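PDB 5OLT: cellulose biosynthesis protein BcsG from Salmonella typhimurium LT2, which is required for cellulose biosynthesis and is represented here by its extramembrane domain, a zinc-binding domain of the alkaline phosphatase family. Local coordinates for residues 178-183 with 220-226; 301-305 with 339-343. One frame throughout, in Å; residues are numbered along the deposited sequence.

Contact 1. Residues 178-183 with 220-226; sequences TALLSF and HDGNHFP
Residues 178-182 and 223-226 run antiparallel, mostly extended, with CA atoms 4.7 Å apart at Leu180 and Phe225 and 4.4 Å at Ser182 and Asn223. His220 (chi1 t) lays its ring on Phe183 (chi1 p) in an offset stack, centroids 3.7 Å apart, planes at 14°. His220 ND1 donates to Asp221 O (2.7 Å), while NE2 hydrogen-bonds a second citrate, probably from the crystallisation liquor. His220 to Asn223 form a type II beta turn. Gly222 sits at phi 90°, psi -5°; a CB there would clash with Phe183 CB. Asn223 OD1 accepts from Phe183 N (3.2 Å); its ND2 bonds to Pro218 O. His224 forms a single antiparallel hydrogen-bonded pair with Leu181: Leu181 N to His224 O is 2.8 Å, His224 N to Leu181 O 2.9 Å. It ties the loop after strand 210-216 to hairpin 178-181/187-189, where Ala179 and Leu180 form a classic bulge opposite Val188. Phe225 CD1 meets Leu180 CD2 at 3.7 Å. Pro226 CG lies 4.4 Å from Leu181 CG.

Contact 2. Residues 301-305 with 339-343; sequences MKAPH and VNWNK. With CIT (citric acid), chain C.
This is a small surface cluster around an indole, where the loop after strand 291-299 meets the start of helix 341-345. No direct hydrogen bond joins the segments. Residues 301-305 are irregular and mostly extended, with Lys302 turned to phi -65°, psi -34°. The CA atoms of Ala303 and Val339 are 6.6 Å apart, those of His305 and Trp341 7.6 Å. Trp341 (chi1 m, chi2 97°) points its CA-to-CB bond toward the loop. His305 (chi1 t) covers one indole face: its CB is 3.7 Å from the six-membered ring centroid, a CH-pi contact, and its imidazole edge meets the five-membered ring edge-to-face at 4.9 Å between centroids. Met301 (m, t, p) makes a Met-aromatic contact at the edge of the six-membered ring, SD to centroid 4.8 Å. Met301 CE touches Trp341 CZ2 (3.4 Å) and Val339 CG2 (3.6 Å). Asn340 is the helix N-cap, with OD1 accepting from Lys343 N at 3.0 Å. One water links Ala303 O (2.5 Å), Val339 N (3.2 Å) and Trp341 NE1 (3.1 Å). A citrate, probably from the crystallisation liquor, spans the segments: His305 NE2 to O5 is 2.5 Å, Asn342 ND2 to O1 2.7 Å.

Overall arrangement
The two contacts lie far apart in one domain, both at its periphery. Their centres are about 39 Å apart and their nearest atoms about 29 Å. They follow in series along the chain: contact 1 closes before contact 2 opens. In contact 1 the loop 220-226 follows strand 210-216 of the central mixed sheet, next to the edge strand 142-147. In contact 2 residues 301-305 lie in the loop between strand 291-299 and the other edge strand, 310-312. The contacts thus fasten loops beyond the two flanks of the sheet. Only contact 1 comes near the metal site of Cys67, Ser102, Glu266 and His267: the nearest atom of the His220 side chain is about 5 Å from the zinc.

Contact 1. Residues 178-183 with 220-226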
loop_
_atom_site.group_PDB
_atom_site.type_symbol
_atom_site.label_atom_id
_atom_site.label_comp_id
_atom_site.label_asym_id
_atom_site.label_seq_id
_atom_site.Cartn_x
_atom_site.Cartn_y
_atom_site.Cartn_z
ATOM N N THR A 178 22.472 4.131 -12.161
ATOM C CA THR A 178 21.277 4.820 -12.625
ATOM C C THR A 178 20.574 3.960 -13.673
ATOM O O THR A 178 21.188 3.503 -14.665
ATOM C CB THR A 178 21.694 6.164 -13.226
ATOM O OG1 THR A 178 22.153 6.994 -12.159
ATOM C CG2 THR A 178 20.530 6.881 -13.894
ATOM N N ALA A 179 19.288 3.696 -13.450
ATOM C CA ALA A 179 18.476 2.947 -14.409
ATOM C C ALA A 179 17.760 3.855 -15.411
ATOM O O ALA A 179 17.632 3.491 -16.613
ATOM C CB ALA A 179 17.473 2.139 -13.645
ATOM N N LEU A 180 17.266 4.993 -14.924
ATOM C CA LEU A 180 16.477 5.935 -15.709
ATOM C C LEU A 180 16.840 7.339 -15.272
ATOM O O LEU A 180 17.301 7.562 -14.168
ATOM C CB LEU A 180 14.955 5.743 -15.482
ATOM C CG LEU A 180 14.384 4.378 -15.920
ATOM C CD1 LEU A 180 13.072 4.104 -15.185
ATOM C CD2 LEU A 180 14.183 4.340 -17.431
ATOM N N LEU A 181 16.574 8.298 -16.149
ATOM C CA LEU A 181 16.481 9.697 -15.737
ATOM C C LEU A 181 15.040 10.105 -15.642
ATOM O O LEU A 181 14.212 9.737 -16.500
ATOM C CB LEU A 181 17.284 10.611 -16.663
ATOM C CG LEU A 181 18.784 10.311 -16.576
ATOM C CD1 LEU A 181 19.516 11.218 -17.584
ATOM C CD2 LEU A 181 19.404 10.437 -15.167
ATOM N N SER A 182 14.730 10.857 -14.587
ATOM C CA SER A 182 13.361 11.062 -14.253
ATOM C C SER A 182 12.872 12.204 -15.065
ATOM O O SER A 182 13.640 12.901 -15.741
ATOM C CB SER A 182 13.128 11.261 -12.744
ATOM O OG SER A 182 13.654 12.499 -12.335
ATOM N N PHE A 183 11.551 12.311 -15.068
ATOM C CA PHE A 183 10.823 13.419 -15.674
ATOM C C PHE A 183 11.329 14.797 -15.199
ATOM O O PHE A 183 11.124 15.782 -15.902
ATOM C CB PHE A 183 9.327 13.243 -15.366
ATOM C CG PHE A 183 9.037 13.081 -13.898
ATOM C CD1 PHE A 183 9.206 11.828 -13.262
ATOM C CD2 PHE A 183 8.621 14.174 -13.136
ATOM C CE1 PHE A 183 8.975 11.689 -11.893
ATOM C CE2 PHE A 183 8.370 14.033 -11.778
ATOM C CZ PHE A 183 8.544 12.787 -11.154
ATOM N N HIS A 220 6.899 6.105 -13.103
ATOM C CA HIS A 220 6.316 7.437 -13.289
ATOM C C HIS A 220 6.446 7.912 -14.733
ATOM O O HIS A 220 7.440 7.658 -15.395
ATOM C CB HIS A 220 7.000 8.433 -12.364
ATOM C CG HIS A 220 6.279 9.760 -12.247
ATOM N ND1 HIS A 220 6.209 10.693 -13.278
ATOM C CD2 HIS A 220 5.603 10.301 -11.214
ATOM C CE1 HIS A 220 5.557 11.762 -12.859
ATOM N NE2 HIS A 220 5.187 11.554 -11.606
ATOM N N ASP A 221 5.419 8.613 -15.220
ATOM C CA ASP A 221 5.453 9.184 -16.560
ATOM C C ASP A 221 6.707 10.075 -16.763
ATOM O O ASP A 221 7.188 10.733 -15.832
ATOM C CB ASP A 221 4.170 9.991 -16.815
ATOM C CG ASP A 221 3.846 10.111 -18.296
ATOM O OD1 ASP A 221 4.583 9.535 -19.169
ATOM O OD2 ASP A 221 2.837 10.793 -18.577
ATOM N N GLY A 222 7.236 10.056 -17.977
ATOM C CA GLY A 222 8.327 10.954 -18.324
ATOM C C GLY A 222 9.723 10.426 -18.077
ATOM O O GLY A 222 10.686 11.101 -18.393
ATOM N N ASN A 223 9.850 9.243 -17.477
ATOM C CA ASN A 223 11.167 8.658 -17.233
ATOM C C ASN A 223 11.724 8.082 -18.510
ATOM O O ASN A 223 11.005 7.494 -19.323
ATOM C CB ASN A 223 11.083 7.539 -16.210
ATOM C CG ASN A 223 10.796 8.047 -14.807
ATOM O OD1 ASN A 223 10.844 9.262 -14.530
ATOM N ND2 ASN A 223 10.482 7.129 -13.915
ATOM N N HIS A 224 13.030 8.244 -18.691
ATOM C CA HIS A 224 13.690 7.760 -19.908
ATOM C C HIS A 224 15.035 7.113 -19.622
ATOM O O HIS A 224 15.646 7.380 -18.605
ATOM C CB HIS A 224 13.855 8.895 -20.903
ATOM C CG HIS A 224 14.503 10.113 -20.342
ATOM N ND1 HIS A 224 13.797 11.083 -19.651
ATOM C CD2 HIS A 224 15.800 10.525 -20.352
ATOM C CE1 HIS A 224 14.634 12.042 -19.265
ATOM N NE2 HIS A 224 15.852 11.724 -19.670
ATOM N N PHE A 225 15.474 6.218 -20.507
ATOM C CA PHE A 225 16.835 5.695 -20.398
ATOM C C PHE A 225 17.832 6.840 -20.649
ATOM O O PHE A 225 17.525 7.749 -21.420
ATOM C CB PHE A 225 17.063 4.561 -21.382
ATOM C CG PHE A 225 16.253 3.345 -21.078
ATOM C CD1 PHE A 225 16.415 2.661 -19.873
ATOM C CD2 PHE A 225 15.295 2.888 -21.989
ATOM C CE1 PHE A 225 15.643 1.528 -19.599
ATOM C CE2 PHE A 225 14.532 1.759 -21.721
ATOM C CZ PHE A 225 14.695 1.094 -20.517
ATOM N N PRO A 226 18.992 6.829 -19.954
ATOM C CA PRO A 226 19.925 7.957 -20.113
ATOM C C PRO A 226 20.289 8.105 -21.573
ATOM O O PRO A 226 20.571 7.132 -22.259
ATOM C CB PRO A 226 21.129 7.522 -19.277
ATOM C CG PRO A 226 20.528 6.660 -18.198
ATOM C CD PRO A 226 19.413 5.903 -18.877
#

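Contact 2. Residues 301-305 with 339-343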
loop_
_atom_site.group_PDB
_atom_site.type_symbol
_atom_site.label_atom_id
_atom_site.label_comp_id
_atom_site.label_asym_id
_atom_site.label_seq_id
_atom_site.Cartn_x
_atom_site.Cartn_y
_atom_site.Cartn_z
ATOM N N MET A 301 10.406 -18.617 6.630
ATOM C CA MET A 301 9.483 -19.354 7.510
ATOM C C MET A 301 9.869 -20.828 7.600
ATOM O O MET A 301 10.273 -21.438 6.604
ATOM C CB MET A 301 8.044 -19.264 7.048
ATOM C CG MET A 301 7.466 -17.846 7.112
ATOM S SD MET A 301 5.768 -17.833 6.520
ATOM C CE MET A 301 4.876 -18.767 7.768
ATOM N N LYS A 302 9.663 -21.407 8.776
ATOM C CA LYS A 302 9.936 -22.836 8.966
ATOM C C LYS A 302 8.958 -23.616 8.079
ATOM O O LYS A 302 9.304 -24.692 7.533
ATOM C CB LYS A 302 9.743 -23.216 10.441
ATOM C CG LYS A 302 9.996 -24.701 10.717
ATOM C CD LYS A 302 9.914 -25.074 12.182
ATOM C CE LYS A 302 10.302 -26.546 12.329
ATOM N NZ LYS A 302 11.779 -26.694 12.442
ATOM N N ALA A 303 7.748 -23.076 7.929
ATOM C CA ALA A 303 6.651 -23.681 7.174
ATOM C C ALA A 303 6.103 -22.678 6.150
ATOM O O ALA A 303 5.043 -22.121 6.323
ATOM C CB ALA A 303 5.570 -24.192 8.118
ATOM N N PRO A 304 6.850 -22.478 5.061
ATOM C CA PRO A 304 6.389 -21.500 4.048
ATOM C C PRO A 304 5.059 -21.845 3.377
ATOM O O PRO A 304 4.688 -23.018 3.283
ATOM C CB PRO A 304 7.503 -21.521 3.009
ATOM C CG PRO A 304 8.232 -22.808 3.249
ATOM C CD PRO A 304 8.159 -23.048 4.719
ATOM N N HIS A 305 4.350 -20.837 2.884
ATOM C CA HIS A 305 3.113 -21.069 2.131
ATOM C C HIS A 305 3.495 -21.764 0.814
ATOM O O HIS A 305 4.514 -21.441 0.193
ATOM C CB HIS A 305 2.367 -19.756 1.839
ATOM C CG HIS A 305 1.058 -19.968 1.154
ATOM N ND1 HIS A 305 0.859 -19.676 -0.184
ATOM C CD2 HIS A 305 -0.101 -20.520 1.594
ATOM C CE1 HIS A 305 -0.372 -20.019 -0.525
ATOM N NE2 HIS A 305 -0.970 -20.556 0.532
ATOM N N VAL A 339 1.592 -23.438 9.939
ATOM C CA VAL A 339 0.844 -22.161 9.986
ATOM C C VAL A 339 -0.561 -22.314 9.508
ATOM O O VAL A 339 -0.816 -22.966 8.487
ATOM C CB VAL A 339 1.593 -21.071 9.174
ATOM C CG1 VAL A 339 0.758 -19.798 8.964
ATOM C CG2 VAL A 339 2.870 -20.739 9.934
ATOM N N ASN A 340 -1.501 -21.728 10.244
ATOM C CA ASN A 340 -2.895 -21.717 9.829
ATOM C C ASN A 340 -3.107 -20.513 8.898
ATOM O O ASN A 340 -3.461 -19.418 9.352
ATOM C CB ASN A 340 -3.814 -21.612 11.063
ATOM C CG ASN A 340 -5.283 -21.719 10.713
ATOM O OD1 ASN A 340 -5.688 -21.605 9.562
ATOM N ND2 ASN A 340 -6.108 -21.953 11.742
ATOM N N TRP A 341 -2.859 -20.737 7.615
ATOM C CA TRP A 341 -2.924 -19.660 6.606
ATOM C C TRP A 341 -4.318 -19.113 6.438
ATOM O O TRP A 341 -4.485 -17.925 6.141
ATOM C CB TRP A 341 -2.371 -20.134 5.261
ATOM C CG TRP A 341 -0.897 -20.279 5.314
ATOM C CD1 TRP A 341 -0.178 -21.447 5.543
ATOM C CD2 TRP A 341 0.068 -19.245 5.197
ATOM N NE1 TRP A 341 1.153 -21.184 5.550
ATOM C CE2 TRP A 341 1.350 -19.845 5.343
ATOM C CE3 TRP A 341 -0.016 -17.861 4.952
ATOM C CZ2 TRP A 341 2.541 -19.117 5.259
ATOM C CZ3 TRP A 341 1.194 -17.133 4.872
ATOM C CH2 TRP A 341 2.446 -17.773 5.032
ATOM N N ASN A 342 -5.330 -19.954 6.615
ATOM C CA ASN A 342 -6.704 -19.451 6.623
ATOM C C ASN A 342 -6.953 -18.444 7.680
ATOM O O ASN A 342 -7.414 -17.350 7.393
ATOM C CB ASN A 342 -7.670 -20.603 6.793
ATOM C CG ASN A 342 -7.634 -21.493 5.626
ATOM O OD1 ASN A 342 -6.932 -22.499 5.635
ATOM N ND2 ASN A 342 -8.343 -21.116 4.582
ATOM N N LYS A 343 -6.614 -18.777 8.908
ATOM C CA LYS A 343 -6.821 -17.858 10.023
ATOM C C LYS A 343 -6.013 -16.579 9.810
ATOM O O LYS A 343 -6.539 -15.482 10.021
ATOM C CB LYS A 343 -6.417 -18.529 11.335
ATOM C CG LYS A 343 -6.701 -17.701 12.573
ATOM C CD LYS A 343 -6.325 -18.503 13.791
ATOM C CE LYS A 343 -6.679 -17.769 15.059
ATOM N NZ LYS A 343 -6.181 -18.577 16.218
HETATM C C1 CIT C . -6.447 -21.165 1.903
HETATM O O1 CIT C . -7.389 -21.951 2.145
HETATM O O2 CIT C . -6.579 -20.134 1.212
HETATM C C2 CIT C . -5.079 -21.446 2.470
HETATM C C3 CIT C . -4.565 -22.775 1.926
HETATM O O7 CIT C . -5.642 -23.715 1.849
HETATM C C4 CIT C . -3.488 -23.283 2.874
HETATM C C5 CIT C . -2.668 -24.355 2.207
HETATM O O3 CIT C . -2.676 -25.512 2.698
HETATM O O4 CIT C . -2.010 -24.026 1.195
HETATM C C6 CIT C . -4.017 -22.640 0.525
HETATM O O5 CIT C . -3.178 -21.740 0.262
HETATM O O6 CIT C . -4.445 -23.460 -0.328
HETATM O O HOH W 1 2.905 -23.228 7.062
HETATM O O HOH W 2 2.182 -23.952 4.666
#